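Local coordinates for GH26C (Muricauda sp. MAR_2010_75, PDB 6Q78), which probably hydrolyses internal beta-1,4-mannosidic bonds in mannans, as a glycoside hydrolase of family 26 (EC 3.2.1.78) built on a TIM barrel, at residues A[67-72]-A[264-269]; A[139-144]-A[208-213]; A[146-151]-A[214-219]; A[401-404]-A[408-411]. All coordinates share one frame; numbering follows the deposited sequence.

Interaction 1: residues A[67-72]-A[264-269]; sequences VALFYN and NMLFAF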
loop_
_atom_site.group_PDB
_atom_site.type_symbol
_atom_site.label_atom_id
_atom_site.label_comp_id
_atom_site.label_asym_id
_atom_site.label_seq_id
_atom_site.Cartn_x
_atom_site.Cartn_y
_atom_site.Cartn_z
ATOM N N VAL A 67 -8.584 -9.376 -11.855
ATOM C CA VAL A 67 -7.697 -9.725 -12.968
ATOM C C VAL A 67 -7.406 -8.484 -13.812
ATOM O O VAL A 67 -6.252 -8.216 -14.201
ATOM C CB VAL A 67 -8.343 -10.840 -13.818
ATOM C CG1 VAL A 67 -7.467 -11.146 -15.072
ATOM C CG2 VAL A 67 -8.541 -12.129 -12.984
ATOM N N ALA A 68 -8.458 -7.714 -14.130
ATOM C CA ALA A 68 -8.244 -6.506 -14.927
ATOM C C ALA A 68 -7.328 -5.529 -14.196
ATOM O O ALA A 68 -6.444 -4.915 -14.813
ATOM C CB ALA A 68 -9.582 -5.851 -15.261
ATOM N N LEU A 69 -7.518 -5.366 -12.877
ATOM C CA LEU A 69 -6.629 -4.474 -12.134
ATOM C C LEU A 69 -5.166 -4.896 -12.273
ATOM O O LEU A 69 -4.284 -4.055 -12.516
ATOM C CB LEU A 69 -7.063 -4.406 -10.676
ATOM C CG LEU A 69 -6.142 -3.583 -9.784
ATOM C CD1 LEU A 69 -6.111 -2.115 -10.143
ATOM C CD2 LEU A 69 -6.545 -3.751 -8.327
ATOM N N PHE A 70 -4.880 -6.192 -12.114
ATOM C CA PHE A 70 -3.503 -6.651 -12.255
ATOM C C PHE A 70 -2.976 -6.329 -13.653
ATOM O O PHE A 70 -1.889 -5.752 -13.807
ATOM C CB PHE A 70 -3.430 -8.154 -11.954
ATOM C CG PHE A 70 -2.045 -8.714 -11.998
ATOM C CD1 PHE A 70 -1.440 -9.012 -13.220
ATOM C CD2 PHE A 70 -1.345 -8.952 -10.804
ATOM C CE1 PHE A 70 -0.150 -9.560 -13.261
ATOM C CE2 PHE A 70 -0.082 -9.503 -10.846
ATOM C CZ PHE A 70 0.533 -9.790 -12.079
ATOM N N TYR A 71 -3.731 -6.712 -14.690
ATOM C CA TYR A 71 -3.275 -6.459 -16.052
ATOM C C TYR A 71 -3.030 -4.974 -16.264
ATOM O O TYR A 71 -1.993 -4.570 -16.801
ATOM C CB TYR A 71 -4.296 -6.979 -17.073
ATOM C CG TYR A 71 -3.847 -6.660 -18.486
ATOM C CD1 TYR A 71 -2.952 -7.503 -19.157
ATOM C CD2 TYR A 71 -4.301 -5.516 -19.161
ATOM C CE1 TYR A 71 -2.517 -7.217 -20.442
ATOM C CE2 TYR A 71 -3.862 -5.226 -20.453
ATOM C CZ TYR A 71 -2.975 -6.091 -21.086
ATOM O OH TYR A 71 -2.526 -5.825 -22.369
ATOM N N ASN A 72 -3.986 -4.141 -15.868
ATOM C CA ASN A 72 -3.886 -2.726 -16.221
ATOM C C ASN A 72 -2.780 -2.022 -15.444
ATOM O O ASN A 72 -2.177 -1.082 -15.971
ATOM C CB ASN A 72 -5.239 -2.023 -16.019
ATOM C CG ASN A 72 -6.175 -2.274 -17.169
ATOM O OD1 ASN A 72 -5.811 -2.012 -18.305
ATOM N ND2 ASN A 72 -7.362 -2.811 -16.897
ATOM N N ASN A 264 -11.232 -11.156 -4.348
ATOM C CA ASN A 264 -11.058 -9.781 -4.805
ATOM C C ASN A 264 -9.847 -9.120 -4.139
ATOM O O ASN A 264 -9.898 -7.974 -3.697
ATOM C CB ASN A 264 -12.347 -8.955 -4.628
ATOM C CG ASN A 264 -12.889 -8.928 -3.187
ATOM O OD1 ASN A 264 -12.952 -9.942 -2.495
ATOM N ND2 ASN A 264 -13.348 -7.760 -2.770
ATOM N N MET A 265 -8.733 -9.847 -4.068
ATOM C CA MET A 265 -7.515 -9.383 -3.401
ATOM C C MET A 265 -6.291 -9.677 -4.260
ATOM O O MET A 265 -6.120 -10.797 -4.763
ATOM C CB MET A 265 -7.359 -10.117 -2.060
ATOM C CG MET A 265 -6.474 -9.458 -1.046
ATOM S SD MET A 265 -6.743 -10.296 0.555
ATOM C CE MET A 265 -7.753 -9.136 1.459
ATOM N N LEU A 266 -5.433 -8.675 -4.407
ATOM C CA LEU A 266 -4.049 -8.838 -4.846
ATOM C C LEU A 266 -3.181 -8.658 -3.603
ATOM O O LEU A 266 -3.585 -8.000 -2.636
ATOM C CB LEU A 266 -3.687 -7.740 -5.847
ATOM C CG LEU A 266 -4.491 -7.669 -7.157
ATOM C CD1 LEU A 266 -3.923 -6.571 -8.070
ATOM C CD2 LEU A 266 -4.393 -9.015 -7.906
ATOM N N PHE A 267 -1.998 -9.277 -3.609
ATOM C CA PHE A 267 -1.122 -9.300 -2.437
ATOM C C PHE A 267 0.176 -8.552 -2.705
ATOM O O PHE A 267 0.865 -8.834 -3.698
ATOM C CB PHE A 267 -0.810 -10.757 -2.044
ATOM C CG PHE A 267 -2.029 -11.525 -1.651
ATOM C CD1 PHE A 267 -2.491 -11.493 -0.339
ATOM C CD2 PHE A 267 -2.749 -12.232 -2.594
ATOM C CE1 PHE A 267 -3.666 -12.173 0.037
ATOM C CE2 PHE A 267 -3.904 -12.920 -2.235
ATOM C CZ PHE A 267 -4.344 -12.884 -0.913
ATOM N N ALA A 268 0.519 -7.623 -1.806
ATOM C CA ALA A 268 1.681 -6.748 -1.958
ATOM C C ALA A 268 2.672 -6.969 -0.820
ATOM O O ALA A 268 2.305 -6.906 0.350
ATOM C CB ALA A 268 1.218 -5.276 -1.951
ATOM N N PHE A 269 3.936 -7.172 -1.187
ATOM C CA PHE A 269 5.060 -7.392 -0.287
ATOM C C PHE A 269 5.882 -6.111 -0.268
ATOM O O PHE A 269 6.296 -5.632 -1.332
ATOM C CB PHE A 269 5.911 -8.519 -0.911
ATOM C CG PHE A 269 7.246 -8.786 -0.239
ATOM C CD1 PHE A 269 7.311 -9.564 0.924
ATOM C CD2 PHE A 269 8.435 -8.357 -0.828
ATOM C CE1 PHE A 269 8.551 -9.866 1.518
ATOM C CE2 PHE A 269 9.675 -8.656 -0.231
ATOM C CZ PHE A 269 9.728 -9.398 0.943
#
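Phe-70 and Leu-266 are the nearest backbone pair, with CA atoms 7.7 Å apart. Residues 67-72 are a turn and a half of helix 64-76, and residues 265-269 form a strand of the parallel barrel sheet. No hydrogen bond joins the two segments. Three apolar side chains make the contact: Leu-69, Phe-70 and Leu-266 all start out toward the opposite segment. Leu-266 reaches in between the other two and gives each a different methyl. Its CD1 lies 3.9 Å from CD2 of Leu-69, and these two side chains cross obliquely. The same CD1 also stays 4.2 Å from the backbone N of Phe-70. The second methyl, Leu-266 CD2, meets the rim of the Phe-70 ring near the ring plane, 4.2 Å from Phe-70 CD2. In Leu-266, CG stands anti to the carbonyl carbon (chi1 -61°), which carries the fork out to the helix. All three residues are buried. Thr-66 of the same helix also packs on Leu-266. On the strand, Met-265 packs instead on Ile-203 and Thr-207 of helix 193-208. Leu-266 is hydrogen-bonded through its backbone to strand 220-223, and Phe-267 to Ile-293 of strand 293-298, so helix 64-76 lies against a strand held from both flanks.

Interaction 2: residues A[139-144]-A[208-213]; sequences QIRDDV and KSLVGS
Arg-141 and Leu-210 have the nearest CA atoms, 7.2 Å apart, where helix 132-150 passes the irregular loop that follows helix 193-208. Arg-141 carries most of the contact. Its chain is extended from CG to NE, with CG opposite the backbone N (chi1 -176°), and this takes the guanidinium across to Ser-209. The grip is side-on and uses two nitrogens. NE donates to Ser-209 OG at 3.2 Å, and NH2 donates to Ser-209 O at 3.0 Å, with an N-H...O angle of 163°. Both acceptors lie close to the guanidinium plane. Ser-209 OG is also hydrogen-bonded to Phe-206 O, which helps fix its place. Beside this polar pair the contact is apolar. CG of Arg-141 packs 3.8 Å from CD2 of Leu-210, and the two side chains run alongside each other, pointing opposite ways. CG1 of Val-144 meets CD1 of Leu-210 at 4.1 Å. A methionine in place of Arg-141 would probably leave Ser-209 O and OG without their guanidinium donors and the loop less firmly tied to the helix. The positive group here meets neutral oxygens, not a carboxylate. Two N-H bonds on one residue imply a well-defined orientation at a partly exposed edge.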
loop_
_atom_site.group_PDB
_atom_site.type_symbol
_atom_site.label_atom_id
_atom_site.label_comp_id
_atom_site.label_asym_id
_atom_site.label_seq_id
_atom_site.Cartn_x
_atom_site.Cartn_y
_atom_site.Cartn_z
ATOM N N GLN A 139 -16.833 4.250 7.822
ATOM C CA GLN A 139 -16.300 5.356 7.036
ATOM C C GLN A 139 -15.251 4.878 6.025
ATOM O O GLN A 139 -15.237 5.339 4.869
ATOM C CB GLN A 139 -15.697 6.422 7.955
ATOM C CG GLN A 139 -15.258 7.657 7.076
ATOM C CD GLN A 139 -16.457 8.292 6.348
ATOM O OE1 GLN A 139 -16.580 8.259 5.089
ATOM N NE2 GLN A 139 -17.354 8.854 7.126
ATOM N N ILE A 140 -14.377 3.938 6.422
ATOM C CA ILE A 140 -13.437 3.342 5.474
ATOM C C ILE A 140 -14.194 2.686 4.335
ATOM O O ILE A 140 -13.882 2.888 3.145
ATOM C CB ILE A 140 -12.517 2.338 6.193
ATOM C CG1 ILE A 140 -11.584 3.079 7.138
ATOM C CG2 ILE A 140 -11.704 1.552 5.137
ATOM C CD1 ILE A 140 -10.958 2.157 8.227
ATOM N N ARG A 141 -15.206 1.899 4.678
ATOM C CA ARG A 141 -15.976 1.205 3.632
ATOM C C ARG A 141 -16.609 2.206 2.651
ATOM O O ARG A 141 -16.489 2.057 1.416
ATOM C CB ARG A 141 -17.061 0.347 4.297
ATOM C CG ARG A 141 -17.861 -0.499 3.312
ATOM C CD ARG A 141 -18.642 -1.632 4.051
ATOM N NE ARG A 141 -19.365 -2.444 3.066
ATOM C CZ ARG A 141 -20.509 -2.028 2.522
ATOM N NH1 ARG A 141 -21.010 -0.844 2.873
ATOM N NH2 ARG A 141 -21.156 -2.767 1.624
ATOM N N ASP A 142 -17.197 3.292 3.174
ATOM C CA ASP A 142 -17.785 4.307 2.297
ATOM C C ASP A 142 -16.722 4.966 1.404
ATOM O O ASP A 142 -16.971 5.193 0.211
ATOM C CB ASP A 142 -18.455 5.375 3.134
ATOM C CG ASP A 142 -19.785 4.912 3.738
ATOM O OD1 ASP A 142 -20.276 3.795 3.405
ATOM O OD2 ASP A 142 -20.335 5.676 4.545
ATOM N N ASP A 143 -15.532 5.250 1.944
ATOM C CA ASP A 143 -14.492 5.898 1.135
ATOM C C ASP A 143 -13.958 4.947 0.066
ATOM O O ASP A 143 -13.697 5.373 -1.074
ATOM C CB ASP A 143 -13.337 6.364 2.040
ATOM C CG ASP A 143 -13.681 7.578 2.886
ATOM O OD1 ASP A 143 -12.840 7.943 3.781
ATOM O OD2 ASP A 143 -14.762 8.155 2.697
ATOM N N VAL A 144 -13.831 3.651 0.398
ATOM C CA VAL A 144 -13.363 2.660 -0.573
ATOM C C VAL A 144 -14.377 2.482 -1.706
ATOM O O VAL A 144 -13.995 2.374 -2.888
ATOM C CB VAL A 144 -13.057 1.344 0.166
ATOM C CG1 VAL A 144 -12.909 0.134 -0.802
ATOM C CG2 VAL A 144 -11.755 1.512 0.962
ATOM N N LYS A 208 -15.142 -9.128 1.331
ATOM C CA LYS A 208 -16.184 -9.683 0.467
ATOM C C LYS A 208 -17.474 -8.887 0.522
ATOM O O LYS A 208 -18.375 -9.162 -0.287
ATOM C CB LYS A 208 -16.493 -11.099 0.884
ATOM C CG LYS A 208 -15.407 -12.072 0.614
ATOM C CD LYS A 208 -15.903 -13.425 1.141
ATOM C CE LYS A 208 -14.958 -14.494 0.895
ATOM N NZ LYS A 208 -15.639 -15.742 1.379
ATOM N N SER A 209 -17.581 -7.908 1.422
ATOM C CA SER A 209 -18.752 -7.051 1.524
ATOM C C SER A 209 -18.661 -5.843 0.610
ATOM O O SER A 209 -19.646 -5.109 0.500
ATOM C CB SER A 209 -18.957 -6.534 2.963
ATOM O OG SER A 209 -18.183 -5.365 3.230
ATOM N N LEU A 210 -17.503 -5.603 -0.021
ATOM C CA LEU A 210 -17.275 -4.362 -0.769
ATOM C C LEU A 210 -17.866 -4.504 -2.163
ATOM O O LEU A 210 -17.209 -5.033 -3.069
ATOM C CB LEU A 210 -15.777 -4.081 -0.872
ATOM C CG LEU A 210 -15.062 -3.904 0.450
ATOM C CD1 LEU A 210 -13.555 -3.799 0.198
ATOM C CD2 LEU A 210 -15.582 -2.607 1.153
ATOM N N VAL A 211 -19.099 -4.032 -2.339
ATOM C CA VAL A 211 -19.794 -4.108 -3.636
ATOM C C VAL A 211 -19.968 -2.688 -4.175
ATOM O O VAL A 211 -20.592 -1.842 -3.519
ATOM C CB VAL A 211 -21.139 -4.841 -3.528
ATOM C CG1 VAL A 211 -21.803 -4.842 -4.919
ATOM C CG2 VAL A 211 -20.947 -6.255 -2.997
ATOM N N GLY A 212 -19.414 -2.429 -5.370
ATOM C CA GLY A 212 -19.519 -1.111 -5.984
ATOM C C GLY A 212 -20.919 -0.831 -6.506
ATOM O O GLY A 212 -21.812 -1.686 -6.514
ATOM N N SER A 213 -21.113 0.416 -6.937
ATOM C CA SER A 213 -22.408 0.785 -7.496
ATOM C C SER A 213 -22.734 -0.013 -8.744
ATOM O O SER A 213 -23.922 -0.162 -9.072
ATOM C CB SER A 213 -22.496 2.310 -7.740
ATOM O OG SER A 213 -22.482 3.032 -6.535
#

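Interaction 3: residues A[146-151]-A[214-219]; sequences RAFDMG and NGALVP
The ring of Phe-148 fills the space between the end of helix 132-150 and the loop that leads into strand 220-223. The helix finishes in a Schellman motif at Gly-151, and the loop contains an Asx turn at Asn-214. The helix belongs to the outer layer of the TIM barrel, and the loop is the connection into its strand 220-223. CG of Phe-148 is trans to its backbone N (chi1 178°), which swings the ring out from the helix toward the loop. Val-218 lies over one face: its CG2 makes a CH-pi contact 4.0 Å from the ring centroid, 29° off the normal. Pro-219 crosses the phenyl group at about a right angle, and its CD comes within 3.5 Å of CE1 of Phe-148. The amide of Asn-214 meets the rim. Its OD1 lies near the ring plane, 3.5 Å from CE2 of Phe-148, with the amide and ring planes 68° apart. Asn-214 OD1 also accepts a hydrogen bond from Ala-216 N at 2.9 Å, which closes the Asx turn. Tyr-412 brings another ring against Phe-148. With an alanine in place of Phe-148, Val-218 would probably lose the face it packs on, and Pro-219 CD and the Asn-214 amide their neighbour. At the outer edge one water joins the segments: it donates to Asp-149 OD1 at 2.7 Å and accepts from Asn-214 N at 3.0 Å.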
loop_
_atom_site.group_PDB
_atom_site.type_symbol
_atom_site.label_atom_id
_atom_site.label_comp_id
_atom_site.label_asym_id
_atom_site.label_seq_id
_atom_site.Cartn_x
_atom_site.Cartn_y
_atom_site.Cartn_z
ATOM N N ARG A 146 -16.616 4.715 -2.664
ATOM C CA ARG A 146 -16.525 5.966 -3.424
ATOM C C ARG A 146 -15.335 5.922 -4.376
ATOM O O ARG A 146 -15.446 6.256 -5.574
ATOM C CB ARG A 146 -16.349 7.126 -2.438
ATOM C CG ARG A 146 -15.847 8.469 -3.030
ATOM C CD ARG A 146 -15.887 9.537 -1.938
ATOM N NE ARG A 146 -15.251 10.793 -2.293
ATOM C CZ ARG A 146 -15.048 11.776 -1.425
ATOM N NH1 ARG A 146 -15.411 11.620 -0.154
ATOM N NH2 ARG A 146 -14.468 12.905 -1.819
ATOM N N ALA A 147 -14.178 5.491 -3.865
ATOM C CA ALA A 147 -12.993 5.407 -4.715
ATOM C C ALA A 147 -13.231 4.464 -5.890
ATOM O O ALA A 147 -12.931 4.806 -7.048
ATOM C CB ALA A 147 -11.780 4.946 -3.885
ATOM N N PHE A 148 -13.766 3.263 -5.621
ATOM C CA PHE A 148 -13.979 2.301 -6.694
ATOM C C PHE A 148 -14.985 2.836 -7.711
ATOM O O PHE A 148 -14.794 2.680 -8.926
ATOM C CB PHE A 148 -14.478 0.981 -6.098
ATOM C CG PHE A 148 -14.786 -0.062 -7.121
ATOM C CD1 PHE A 148 -13.760 -0.706 -7.794
ATOM C CD2 PHE A 148 -16.098 -0.373 -7.421
ATOM C CE1 PHE A 148 -14.039 -1.676 -8.732
ATOM C CE2 PHE A 148 -16.402 -1.348 -8.369
ATOM C CZ PHE A 148 -15.348 -2.005 -9.014
ATOM N N ASP A 149 -16.076 3.466 -7.236
ATOM C CA ASP A 149 -17.061 4.010 -8.186
ATOM C C ASP A 149 -16.443 5.056 -9.102
ATOM O O ASP A 149 -16.916 5.242 -10.230
ATOM C CB ASP A 149 -18.245 4.636 -7.444
ATOM C CG ASP A 149 -19.212 3.618 -6.846
ATOM O OD1 ASP A 149 -19.085 2.405 -7.136
ATOM O OD2 ASP A 149 -20.129 4.068 -6.086
ATOM N N MET A 150 -15.418 5.773 -8.641
ATOM C CA MET A 150 -14.724 6.774 -9.450
ATOM C C MET A 150 -13.581 6.173 -10.263
ATOM O O MET A 150 -12.960 6.894 -11.077
ATOM C CB MET A 150 -14.206 7.905 -8.536
ATOM C CG MET A 150 -15.366 8.650 -7.890
ATOM S SD MET A 150 -14.851 10.165 -7.041
ATOM C CE MET A 150 -13.686 9.496 -5.904
ATOM N N GLY A 151 -13.307 4.877 -10.070
ATOM C CA GLY A 151 -12.268 4.180 -10.802
ATOM C C GLY A 151 -10.913 4.127 -10.138
ATOM O O GLY A 151 -9.965 3.605 -10.743
ATOM N N ASN A 214 -21.722 -0.549 -9.427
ATOM C CA ASN A 214 -21.929 -1.378 -10.605
ATOM C C ASN A 214 -22.251 -2.830 -10.271
ATOM O O ASN A 214 -22.482 -3.619 -11.186
ATOM C CB ASN A 214 -20.719 -1.285 -11.552
ATOM C CG ASN A 214 -19.478 -1.999 -11.023
ATOM O OD1 ASN A 214 -19.422 -2.442 -9.865
ATOM N ND2 ASN A 214 -18.458 -2.086 -11.863
ATOM N N GLY A 215 -22.276 -3.200 -8.989
ATOM C CA GLY A 215 -22.603 -4.558 -8.606
ATOM C C GLY A 215 -21.426 -5.505 -8.505
ATOM O O GLY A 215 -21.612 -6.653 -8.092
ATOM N N ALA A 216 -20.219 -5.065 -8.841
ATOM C CA ALA A 216 -19.049 -5.921 -8.753
ATOM C C ALA A 216 -18.356 -5.743 -7.397
ATOM O O ALA A 216 -18.396 -4.666 -6.794
ATOM C CB ALA A 216 -18.018 -5.524 -9.818
ATOM N N LEU A 217 -17.657 -6.790 -6.961
ATOM C CA LEU A 217 -16.771 -6.663 -5.805
ATOM C C LEU A 217 -15.591 -5.734 -6.096
ATOM O O LEU A 217 -14.984 -5.771 -7.169
ATOM C CB LEU A 217 -16.244 -8.043 -5.368
ATOM C CG LEU A 217 -17.307 -8.985 -4.792
ATOM C CD1 LEU A 217 -16.722 -10.365 -4.488
ATOM C CD2 LEU A 217 -17.854 -8.365 -3.522
ATOM N N VAL A 218 -15.237 -4.919 -5.109
ATOM C CA VAL A 218 -14.132 -3.974 -5.230
ATOM C C VAL A 218 -12.818 -4.734 -5.079
ATOM O O VAL A 218 -12.558 -5.303 -3.999
ATOM C CB VAL A 218 -14.203 -2.907 -4.127
ATOM C CG1 VAL A 218 -12.983 -1.976 -4.220
ATOM C CG2 VAL A 218 -15.520 -2.134 -4.216
ATOM N N PRO A 219 -11.932 -4.751 -6.080
ATOM C CA PRO A 219 -10.607 -5.360 -5.859
ATOM C C PRO A 219 -9.801 -4.512 -4.903
ATOM O O PRO A 219 -9.798 -3.287 -5.004
ATOM C CB PRO A 219 -9.969 -5.370 -7.259
ATOM C CG PRO A 219 -11.185 -5.277 -8.206
ATOM C CD PRO A 219 -12.133 -4.361 -7.488
HETATM O O HOH W 1 -19.065 0.853 -9.353
#

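Interaction 4: residues A[401-404]-A[408-411]; sequences EVIL and LPEM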
loop_
_atom_site.group_PDB
_atom_site.type_symbol
_atom_site.label_atom_id
_atom_site.label_comp_id
_atom_site.label_asym_id
_atom_site.label_seq_id
_atom_site.Cartn_x
_atom_site.Cartn_y
_atom_site.Cartn_z
ATOM N N GLU A 401 4.021 11.147 -17.100
ATOM C CA GLU A 401 4.025 9.865 -16.401
ATOM C C GLU A 401 2.982 9.800 -15.288
ATOM O O GLU A 401 2.562 8.702 -14.914
ATOM C CB GLU A 401 5.408 9.613 -15.794
ATOM C CG GLU A 401 6.547 9.298 -16.820
ATOM C CD GLU A 401 6.973 10.478 -17.708
ATOM O OE1 GLU A 401 6.777 11.639 -17.307
ATOM O OE2 GLU A 401 7.519 10.248 -18.832
ATOM N N VAL A 402 2.608 10.931 -14.697
ATOM C CA VAL A 402 1.775 10.907 -13.482
ATOM C C VAL A 402 0.302 10.742 -13.845
ATOM O O VAL A 402 -0.245 11.506 -14.656
ATOM C CB VAL A 402 1.988 12.177 -12.638
ATOM C CG1 VAL A 402 0.906 12.315 -11.573
ATOM C CG2 VAL A 402 3.372 12.193 -12.001
ATOM N N ILE A 403 -0.361 9.786 -13.194
ATOM C CA ILE A 403 -1.798 9.529 -13.382
ATOM C C ILE A 403 -2.529 9.837 -12.074
ATOM O O ILE A 403 -2.302 9.167 -11.062
ATOM C CB ILE A 403 -2.039 8.068 -13.815
ATOM C CG1 ILE A 403 -1.303 7.801 -15.131
ATOM C CG2 ILE A 403 -3.517 7.705 -13.939
ATOM C CD1 ILE A 403 -1.372 6.350 -15.554
ATOM N N LEU A 404 -3.431 10.832 -12.103
ATOM C CA LEU A 404 -4.385 11.120 -11.032
ATOM C C LEU A 404 -5.773 10.636 -11.471
ATOM O O LEU A 404 -5.924 10.067 -12.550
ATOM C CB LEU A 404 -4.384 12.615 -10.710
ATOM C CG LEU A 404 -3.055 13.191 -10.214
ATOM C CD1 LEU A 404 -3.150 14.707 -9.977
ATOM C CD2 LEU A 404 -2.588 12.495 -8.944
ATOM N N LEU A 408 -7.162 8.565 -15.104
ATOM C CA LEU A 408 -7.105 7.127 -14.905
ATOM C C LEU A 408 -7.641 6.391 -16.132
ATOM O O LEU A 408 -8.702 6.756 -16.658
ATOM C CB LEU A 408 -7.981 6.729 -13.725
ATOM C CG LEU A 408 -7.399 6.855 -12.327
ATOM C CD1 LEU A 408 -8.553 6.810 -11.321
ATOM C CD2 LEU A 408 -6.342 5.755 -12.041
ATOM N N PRO A 409 -6.970 5.321 -16.575
ATOM C CA PRO A 409 -7.609 4.351 -17.475
ATOM C C PRO A 409 -8.789 3.689 -16.781
ATOM O O PRO A 409 -8.975 3.812 -15.566
ATOM C CB PRO A 409 -6.517 3.293 -17.678
ATOM C CG PRO A 409 -5.256 3.887 -17.180
ATOM C CD PRO A 409 -5.643 4.863 -16.127
ATOM N N GLU A 410 -9.545 2.919 -17.548
ATOM C CA GLU A 410 -10.542 2.000 -16.983
ATOM C C GLU A 410 -9.780 0.790 -16.446
ATOM O O GLU A 410 -9.487 -0.173 -17.166
ATOM C CB GLU A 410 -11.584 1.623 -18.030
ATOM C CG GLU A 410 -12.399 2.832 -18.504
ATOM C CD GLU A 410 -13.431 2.479 -19.549
ATOM O OE1 GLU A 410 -14.198 1.520 -19.339
ATOM O OE2 GLU A 410 -13.477 3.167 -20.589
ATOM N N MET A 411 -9.462 0.827 -15.154
ATOM C CA MET A 411 -8.580 -0.175 -14.579
ATOM C C MET A 411 -9.253 -1.514 -14.382
ATOM O O MET A 411 -8.557 -2.517 -14.159
ATOM C CB MET A 411 -8.062 0.325 -13.219
ATOM C CG MET A 411 -7.257 1.636 -13.317
ATOM S SD MET A 411 -5.691 1.479 -14.184
ATOM C CE MET A 411 -4.803 0.372 -13.090
#
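The backbone N of Leu-404 is hydrogen-bonded to OD1 of Asp-407, inside the short connection that leads from Leu-404 to Leu-408. The chain bends by roughly a right angle here, and Leu-404 O comes within 3.2 Å of Leu-408 N. The angle is too poor for a hydrogen bond, so this close pair does not close the turn. Leu-404 O also sits 3.5 Å from Leu-408 CG. The Leu-404 side chain itself sets off away from residues 408-411.

Across the two segments the packing depends mainly on one methyl. CG2 of Ile-403 stands anti to the backbone N and is directed at residues 408-409. It lies 3.8 Å from Leu-408 CA and 3.9 Å from Leu-408 CD2. Pro-409 adds its CD at 4.2 Å from the same Ile-403 CG2. One branch of Ile-403 therefore meets both backbone and side chain of Leu-408 and the ring of Pro-409. Further along, Met-411 packs on Leu-69, Leu-73 and Leu-76 of helix 64-76, and its O accepts a hydrogen bond from Asn-72 ND2.

Strand 402-403 runs parallel to strand 81-86, with backbone bonds from Ile-403 to Phe-81 and Val-83. The arrangement is that of a short C-terminal strand added to the barrel sheet, with the chain then turning to run along helix 64-76, where Met-411 packs.

In the fold
Interaction 1 is the most buried of the four and purely apolar. Interactions 2, 3 and 4 are partly buried. Interactions 2 and 3 share helix 132-150 and successive parts of one loop, with centres about 8 Å apart. Polar bonds appear there at the exposed margins: an arginine on serine oxygens in one, a bridging water in the other. Helix 64-76 connects interaction 1 to interactions 3 and 4. Its Leu-69 touches Pro-219 of interaction 3 and Met-411 of interaction 4. Asn-264 of interaction 1 also binds Val-218 O of interaction 3. Interaction 4 is local, a tight bend near the C-terminus, whereas the others join parts far apart in sequence.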